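Local coordinates for organic hydroperoxide resistance protein OHRB (PDB 2BJO), which takes part in resistance to organic hydroperoxides in Bacillus subtilis, probably as a thiol-dependent peroxidase of the OsmC/Ohr family, at residues V79-D84 with G88-G93; A114-C119 with A124-V129. The protein carries 3 engineered substitutions. All blocks are in the same frame, centred on the assembly; numbering follows the deposited sequence.

Contact 1: V79-D84 with G88-G93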
ATOM      1  N   VAL A  79       0.460  -2.558  10.299  1.00 24.09           N
ATOM      2  CA  VAL A  79       1.500  -3.077   9.450  1.00 23.80           C
ATOM      3  C   VAL A  79       2.838  -2.954  10.163  1.00 24.99           C
ATOM      4  O   VAL A  79       3.271  -1.828  10.427  1.00 26.06           O
ATOM      5  CB  VAL A  79       1.508  -2.320   8.102  1.00 24.03           C
ATOM      6  CG1 VAL A  79       2.762  -2.671   7.257  1.00 24.19           C
ATOM      7  CG2 VAL A  79       0.235  -2.572   7.324  1.00 26.34           C
ATOM      8  N   SER A  80       3.500  -4.084  10.406  1.00 25.74           N
ATOM      9  CA  SER A  80       4.801  -4.100  11.082  1.00 26.97           C
ATOM     10  C   SER A  80       5.993  -4.340  10.145  1.00 27.05           C
ATOM     11  O   SER A  80       5.923  -5.241   9.302  1.00 25.96           O
ATOM     12  CB  SER A  80       4.838  -5.161  12.193  1.00 24.76           C
ATOM     13  OG  SER A  80       3.825  -4.929  13.160  1.00 24.96           O
ATOM     14  N   LEU A  81       7.057  -3.550  10.312  1.00 25.66           N
ATOM     15  CA  LEU A  81       8.324  -3.848   9.659  1.00 26.55           C
ATOM     16  C   LEU A  81       9.083  -4.794  10.581  1.00 27.41           C
ATOM     17  O   LEU A  81       9.151  -4.574  11.787  1.00 26.06           O
ATOM     18  CB  LEU A  81       9.192  -2.630   9.387  1.00 27.81           C
ATOM     19  CG  LEU A  81      10.420  -2.820   8.508  1.00 27.97           C
ATOM     20  CD1 LEU A  81      10.037  -3.182   7.079  1.00 28.80           C
ATOM     21  CD2 LEU A  81      11.200  -1.506   8.601  1.00 29.46           C
ATOM     22  N   MET A  82       9.663  -5.829   9.982  1.00 27.96           N
ATOM     23  CA  MET A  82      10.338  -6.899  10.700  1.00 31.71           C
ATOM     24  C   MET A  82      11.612  -7.343   9.995  1.00 30.07           C
ATOM     25  O   MET A  82      11.772  -7.164   8.794  1.00 29.79           O
ATOM     26  CB  MET A  82       9.437  -8.125  10.768  1.00 34.68           C
ATOM     27  CG  MET A  82       8.025  -7.846  11.199  1.00 38.20           C
ATOM     28  SD  MET A  82       7.213  -9.438  11.091  1.00 42.55           S
ATOM     29  CE  MET A  82       5.995  -9.095  12.362  1.00 43.77           C
ATOM     30  N   LYS A  83      12.513  -7.925  10.772  1.00 28.53           N
ATOM     31  CA  LYS A  83      13.732  -8.507  10.236  1.00 27.86           C
ATOM     32  C   LYS A  83      13.300  -9.770   9.477  1.00 26.53           C
ATOM     33  O   LYS A  83      12.395 -10.505   9.891  1.00 26.06           O
ATOM     34  CB  LYS A  83      14.750  -8.724  11.365  1.00 28.30           C
ATOM     35  CG  LYS A  83      16.070  -9.422  11.049  1.00 29.26           C
ATOM     36  CD  LYS A  83      16.850  -9.715  12.332  1.00 31.05           C
ATOM     37  CE  LYS A  83      17.995 -10.738  12.173  1.00 31.73           C
ATOM     38  NZ  LYS A  83      18.744 -11.055  13.442  1.00 31.27           N
ATOM     39  N   ASP A  84      13.941  -9.977   8.332  1.00 24.52           N
ATOM     40  CA  ASP A  84      13.769 -11.130   7.469  1.00 22.24           C
ATOM     41  C   ASP A  84      15.069 -11.887   7.726  1.00 22.25           C
ATOM     42  O   ASP A  84      16.121 -11.586   7.135  1.00 18.20           O
ATOM     43  CB  ASP A  84      13.631 -10.749   5.998  1.00 20.01           C
ATOM     44  CG  ASP A  84      13.259 -11.933   5.097  1.00 21.83           C
ATOM     45  OD1 ASP A  84      13.355 -13.112   5.495  1.00 20.09           O
ATOM     46  OD2 ASP A  84      12.837 -11.719   3.939  1.00 21.75           O
ATOM     47  N   GLY A  88      18.558 -11.433   5.900  1.00 22.96           N
ATOM     48  CA  GLY A  88      19.299 -10.396   6.589  1.00 22.89           C
ATOM     49  C   GLY A  88      18.669  -9.056   6.243  1.00 22.42           C
ATOM     50  O   GLY A  88      19.171  -8.034   6.699  1.00 22.86           O
ATOM     51  N   GLY A  89      17.575  -9.079   5.480  1.00 20.91           N
ATOM     52  CA  GLY A  89      16.807  -7.937   5.007  1.00 20.23           C
ATOM     53  C   GLY A  89      15.605  -7.714   5.897  1.00 19.53           C
ATOM     54  O   GLY A  89      15.671  -7.972   7.103  1.00 16.88           O
ATOM     55  N   PHE A  90      14.526  -7.237   5.278  1.00 20.59           N
ATOM     56  CA  PHE A  90      13.271  -6.899   5.935  1.00 23.28           C
ATOM     57  C   PHE A  90      12.058  -7.487   5.232  1.00 23.02           C
ATOM     58  O   PHE A  90      12.080  -7.845   4.057  1.00 22.92           O
ATOM     59  CB  PHE A  90      13.041  -5.383   5.965  1.00 26.44           C
ATOM     60  CG  PHE A  90      14.135  -4.641   6.649  1.00 26.71           C
ATOM     61  CD1 PHE A  90      15.193  -4.115   5.918  1.00 27.92           C
ATOM     62  CD2 PHE A  90      14.111  -4.505   8.031  1.00 28.79           C
ATOM     63  CE1 PHE A  90      16.220  -3.439   6.570  1.00 28.42           C
ATOM     64  CE2 PHE A  90      15.118  -3.836   8.699  1.00 28.74           C
ATOM     65  CZ  PHE A  90      16.179  -3.298   7.972  1.00 29.64           C
ATOM     66  N   LYS A  91      10.989  -7.582   6.012  1.00 25.47           N
ATOM     67  CA  LYS A  91       9.671  -8.010   5.549  1.00 24.56           C
ATOM     68  C   LYS A  91       8.593  -7.380   6.418  1.00 23.04           C
ATOM     69  O   LYS A  91       8.852  -6.839   7.501  1.00 23.39           O
ATOM     70  CB  LYS A  91       9.518  -9.531   5.546  1.00 25.89           C
ATOM     71  CG  LYS A  91       9.774 -10.226   6.877  1.00 30.12           C
ATOM     72  CD  LYS A  91       9.490 -11.734   6.885  1.00 32.18           C
ATOM     73  CE  LYS A  91       9.428 -12.526   5.565  1.00 35.58           C
ATOM     74  NZ  LYS A  91       8.984 -13.993   5.717  1.00 36.27           N
ATOM     75  N   ILE A  92       7.378  -7.519   5.903  1.00 22.80           N
ATOM     76  CA  ILE A  92       6.120  -7.012   6.449  1.00 23.62           C
ATOM     77  C   ILE A  92       5.229  -8.045   7.108  1.00 20.62           C
ATOM     78  O   ILE A  92       5.133  -9.183   6.650  1.00 22.74           O
ATOM     79  CB  ILE A  92       5.364  -6.372   5.220  1.00 28.21           C
ATOM     80  CG1 ILE A  92       6.038  -5.047   4.849  1.00 30.37           C
ATOM     81  CG2 ILE A  92       3.863  -6.212   5.343  1.00 30.10           C
ATOM     82  CD1 ILE A  92       6.237  -4.057   5.956  1.00 30.29           C
ATOM     83  N   GLY A  93       4.546  -7.597   8.158  1.00 22.04           N
ATOM     84  CA  GLY A  93       3.534  -8.333   8.937  1.00 20.52           C
ATOM     85  C   GLY A  93       2.286  -7.471   8.945  1.00 19.64           C
ATOM     86  O   GLY A  93       2.368  -6.235   8.958  1.00 24.04           O
TER
HETATM   87  O   HOH W   1      11.455 -14.855   6.333  1.00 35.01           O

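Contact 2: A114-C119 with A124-V129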
ATOM      1  N   ALA A 114     -15.185 -13.644   3.733  1.00 25.35           N
ATOM      2  CA  ALA A 114     -15.501 -13.341   2.347  1.00 24.75           C
ATOM      3  C   ALA A 114     -14.719 -12.122   1.821  1.00 25.98           C
ATOM      4  O   ALA A 114     -14.153 -12.122   0.720  1.00 26.11           O
ATOM      5  CB  ALA A 114     -17.016 -13.203   2.203  1.00 25.25           C
ATOM      6  N   ALA A 115     -14.669 -11.070   2.630  1.00 24.19           N
ATOM      7  CA  ALA A 115     -13.897  -9.875   2.349  1.00 26.46           C
ATOM      8  C   ALA A 115     -12.423 -10.178   2.117  1.00 26.54           C
ATOM      9  O   ALA A 115     -11.824  -9.574   1.241  1.00 27.83           O
ATOM     10  CB  ALA A 115     -14.035  -8.840   3.473  1.00 28.69           C
ATOM     11  N   HIS A 116     -11.843 -11.092   2.889  1.00 25.92           N
ATOM     12  CA  HIS A 116     -10.449 -11.473   2.718  1.00 24.74           C
ATOM     13  C   HIS A 116     -10.217 -12.213   1.412  1.00 25.92           C
ATOM     14  O   HIS A 116      -9.108 -12.228   0.912  1.00 22.57           O
ATOM     15  CB  HIS A 116      -9.993 -12.344   3.890  1.00 24.30           C
ATOM     16  CG  HIS A 116      -8.510 -12.435   4.051  1.00 24.13           C
ATOM     17  ND1 HIS A 116      -7.854 -13.619   4.324  1.00 24.82           N
ATOM     18  CD2 HIS A 116      -7.549 -11.489   3.978  1.00 22.65           C
ATOM     19  CE1 HIS A 116      -6.559 -13.396   4.418  1.00 21.81           C
ATOM     20  NE2 HIS A 116      -6.347 -12.110   4.218  1.00 24.42           N
ATOM     21  N   GLU A 117     -11.234 -12.855   0.860  1.00 27.50           N
ATOM     22  CA  GLU A 117     -11.075 -13.540  -0.415  1.00 29.55           C
ATOM     23  C   GLU A 117     -11.241 -12.518  -1.548  1.00 27.78           C
ATOM     24  O   GLU A 117     -10.623 -12.669  -2.601  1.00 27.30           O
ATOM     25  CB  GLU A 117     -11.981 -14.793  -0.459  1.00 35.34           C
ATOM     26  CG  GLU A 117     -11.970 -15.788   0.748  1.00 37.89           C
ATOM     27  CD  GLU A 117     -10.727 -15.912   1.674  1.00 42.14           C
ATOM     28  OE1 GLU A 117     -10.870 -15.946   2.933  1.00 43.56           O
ATOM     29  OE2 GLU A 117      -9.561 -15.978   1.217  1.00 43.19           O
ATOM     30  N   PHE A 118     -12.030 -11.458  -1.371  1.00 28.23           N
ATOM     31  CA  PHE A 118     -12.265 -10.419  -2.389  1.00 26.94           C
ATOM     32  C   PHE A 118     -11.274  -9.247  -2.497  1.00 27.14           C
ATOM     33  O   PHE A 118     -10.931  -8.861  -3.608  1.00 24.91           O
ATOM     34  CB  PHE A 118     -13.697  -9.908  -2.168  1.00 28.68           C
ATOM     35  CG  PHE A 118     -14.167  -8.821  -3.085  1.00 28.89           C
ATOM     36  CD1 PHE A 118     -15.059  -9.108  -4.110  1.00 30.48           C
ATOM     37  CD2 PHE A 118     -13.743  -7.501  -2.928  1.00 28.49           C
ATOM     38  CE1 PHE A 118     -15.520  -8.103  -4.979  1.00 29.34           C
ATOM     39  CE2 PHE A 118     -14.199  -6.513  -3.784  1.00 29.62           C
ATOM     40  CZ  PHE A 118     -15.085  -6.799  -4.807  1.00 27.20           C
ATOM     41  N   CYS A 119     -10.842  -8.679  -1.369  1.00 26.63           N
ATOM     42  CA  CYS A 119      -9.954  -7.524  -1.282  1.00 25.27           C
ATOM     43  C   CYS A 119      -8.704  -7.727  -2.114  1.00 24.26           C
ATOM     44  O   CYS A 119      -7.947  -8.665  -1.840  1.00 21.81           O
ATOM     45  CB  CYS A 119      -9.540  -7.231   0.165  1.00 25.51           C
ATOM     46  SG  CYS A 119      -8.216  -6.015   0.501  1.00 22.75           S
ATOM     47  N   ALA A 124      -3.144  -9.884  -3.413  1.00 20.22           N
ATOM     48  CA  ALA A 124      -1.750  -9.526  -3.727  1.00 22.60           C
ATOM     49  C   ALA A 124      -0.717 -10.138  -2.764  1.00 22.26           C
ATOM     50  O   ALA A 124       0.387 -10.495  -3.184  1.00 18.26           O
ATOM     51  CB  ALA A 124      -1.572  -8.009  -3.753  1.00 23.67           C
ATOM     52  N   THR A 125      -1.114 -10.275  -1.501  1.00 22.49           N
ATOM     53  CA  THR A 125      -0.261 -10.778  -0.427  1.00 24.04           C
ATOM     54  C   THR A 125      -0.440 -12.238  -0.043  1.00 22.97           C
ATOM     55  O   THR A 125       0.301 -12.737   0.806  1.00 24.45           O
ATOM     56  CB  THR A 125      -0.385  -9.911   0.869  1.00 23.81           C
ATOM     57  OG1 THR A 125      -1.698  -9.960   1.463  1.00 26.19           O
ATOM     58  CG2 THR A 125       0.039  -8.490   0.545  1.00 21.54           C
ATOM     59  N   ARG A 126      -1.405 -12.920  -0.655  1.00 26.47           N
ATOM     60  CA  ARG A 126      -1.767 -14.281  -0.298  1.00 24.64           C
ATOM     61  C   ARG A 126      -0.543 -15.177  -0.360  1.00 26.41           C
ATOM     62  O   ARG A 126       0.152 -15.241  -1.383  1.00 26.63           O
ATOM     63  CB  ARG A 126      -2.817 -14.839  -1.256  1.00 27.20           C
ATOM     64  CG  ARG A 126      -3.425 -16.171  -0.785  1.00 29.23           C
ATOM     65  CD  ARG A 126      -4.555 -15.939   0.215  1.00 29.22           C
ATOM     66  NE  ARG A 126      -5.595 -15.177  -0.473  1.00 29.13           N
ATOM     67  CZ  ARG A 126      -6.489 -14.345   0.057  1.00 28.31           C
ATOM     68  NH1 ARG A 126      -6.517 -14.117   1.359  1.00 26.96           N
ATOM     69  NH2 ARG A 126      -7.347 -13.729  -0.759  1.00 27.48           N
ATOM     70  N   GLY A 127      -0.273 -15.860   0.751  1.00 28.13           N
ATOM     71  CA  GLY A 127       0.834 -16.812   0.778  1.00 26.18           C
ATOM     72  C   GLY A 127       2.214 -16.235   0.983  1.00 25.47           C
ATOM     73  O   GLY A 127       3.174 -17.001   1.045  1.00 27.09           O
ATOM     74  N   ASN A 128       2.307 -14.915   1.082  1.00 25.09           N
ATOM     75  CA  ASN A 128       3.542 -14.178   1.324  1.00 25.90           C
ATOM     76  C   ASN A 128       3.583 -13.522   2.717  1.00 26.42           C
ATOM     77  O   ASN A 128       4.611 -13.461   3.386  1.00 26.90           O
ATOM     78  CB  ASN A 128       3.683 -13.072   0.274  1.00 26.27           C
ATOM     79  CG  ASN A 128       3.791 -13.560  -1.177  1.00 24.18           C
ATOM     80  OD1 ASN A 128       3.225 -12.938  -2.078  1.00 24.66           O
ATOM     81  ND2 ASN A 128       4.520 -14.627  -1.412  1.00 16.40           N
ATOM     82  N   VAL A 129       2.439 -13.008   3.150  1.00 29.27           N
ATOM     83  CA  VAL A 129       2.242 -12.369   4.445  1.00 31.47           C
ATOM     84  C   VAL A 129       1.140 -13.164   5.127  1.00 33.85           C
ATOM     85  O   VAL A 129       0.152 -13.562   4.524  1.00 33.57           O
ATOM     86  CB  VAL A 129       1.825 -10.882   4.374  1.00 29.46           C
ATOM     87  CG1 VAL A 129       1.554 -10.283   5.775  1.00 28.85           C
ATOM     88  CG2 VAL A 129       2.877 -10.084   3.662  1.00 27.51           C
TER

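Contact 1: V79-D84 with G88-G93
Ser80 and Gly93 exchange both backbone hydrogen bonds, as do Met82 and Lys91, joining the two segments as strands of an antiparallel beta hairpin that ends in a G1 beta bulge, with two residues, Gly88 and Gly89, set against the single Asp84. Packing is tight on the face that carries Leu81 and Ile92, a non-hydrogen-bonded pair. Here Ile92 CD1 lies 4.0 Å from Val79 CG1 and 4.1 Å from Leu81 CD1. With its CG anti to the backbone N (chi1 -170°), Leu81 also brings CD1 to 3.9 Å from Phe90 CB. Helix 44-65 covers this face through Glu45, Phe48 and Ala49, and Phe4 of the second subunit packs on Leu81. The face of Met82 and Lys91 is looser and more open to solvent: Lys91 is exposed, and Met82 CB comes no nearer than 4.4 Å to Lys91 CG. The Lys91 side chain runs across that of Asp84 at about a right angle, but a water spans their charged ends, donating to Asp84 OD1 and accepting from Lys91 NZ, each at 2.7 Å. Ser86 OG also bonds OD1, and Lys123 of the second subunit forms a salt bridge with OD2. At the bulge, Gly88 N donates to Asp84 O at 2.7 Å, nearly end-on to the carbonyl but bent at the hydrogen (139°).

Contact 2: A114-C119 with A124-V129
Bends at chi2 (83°) and chi3 (62°) turn the Arg126 side chain toward His116, whose ring is swung out to meet it with CG anti to the backbone N (chi1 -162°). The guanidinium grips a single atom, His116 O, with the end-on pair NH1 and NH2, and the oxygen lies in the guanidinium plane. The bond from Arg126 NH2 to His116 O is the shorter, 2.9 Å, and the straighter; Arg126 NH1 reaches the same oxygen over 3.2 Å from above the carbonyl plane. This carbonyl belongs to the last turn of helix 105-118, so the positive group probably also gains from the negative end of the helix dipole. Cys119 follows soon after, the first residue to leave that helix and the N-cap of helix 120-125, and its SG is held in a disulfide to Cys55, the oxidized cysteine pair of this OsmC/Ohr protein. The Arg126 side chain reaches back from just beyond helix 120-125, bridging the junction at Cys119. Arg126 NH1 also stands 3.1 Å above one face of the His116 ring, toward its rim and nearest CE1, with the ring and guanidinium planes almost perpendicular. Over a face of the guanidinium, Glu117 OE2 completes a salt bridge by charge alone, 3.6 Å from Arg126 NH1, with no N-H aimed at it.

Overall arrangement
Contact 1 pairs two strands and is partly buried, whereas contact 2 lies at the surface and links the ends of two consecutive helices through a single long side chain. Main-chain hydrogen bonds and aliphatic packing dominate the first; charge and a doubly gripped carbonyl carry the second. Helix 44-65 touches both, packing beneath the hairpin at one end and supplying Cys55, the disulfide partner of Cys119, further along. The two contacts meet directly where Val129 CG1 packs against Ile92 O at 3.8 Å, although their centres are about 18 Å apart. Both also face the second subunit: segment 79-84 extends its sheet across the interface, while 124-129 packs there around Ala124 and Val129.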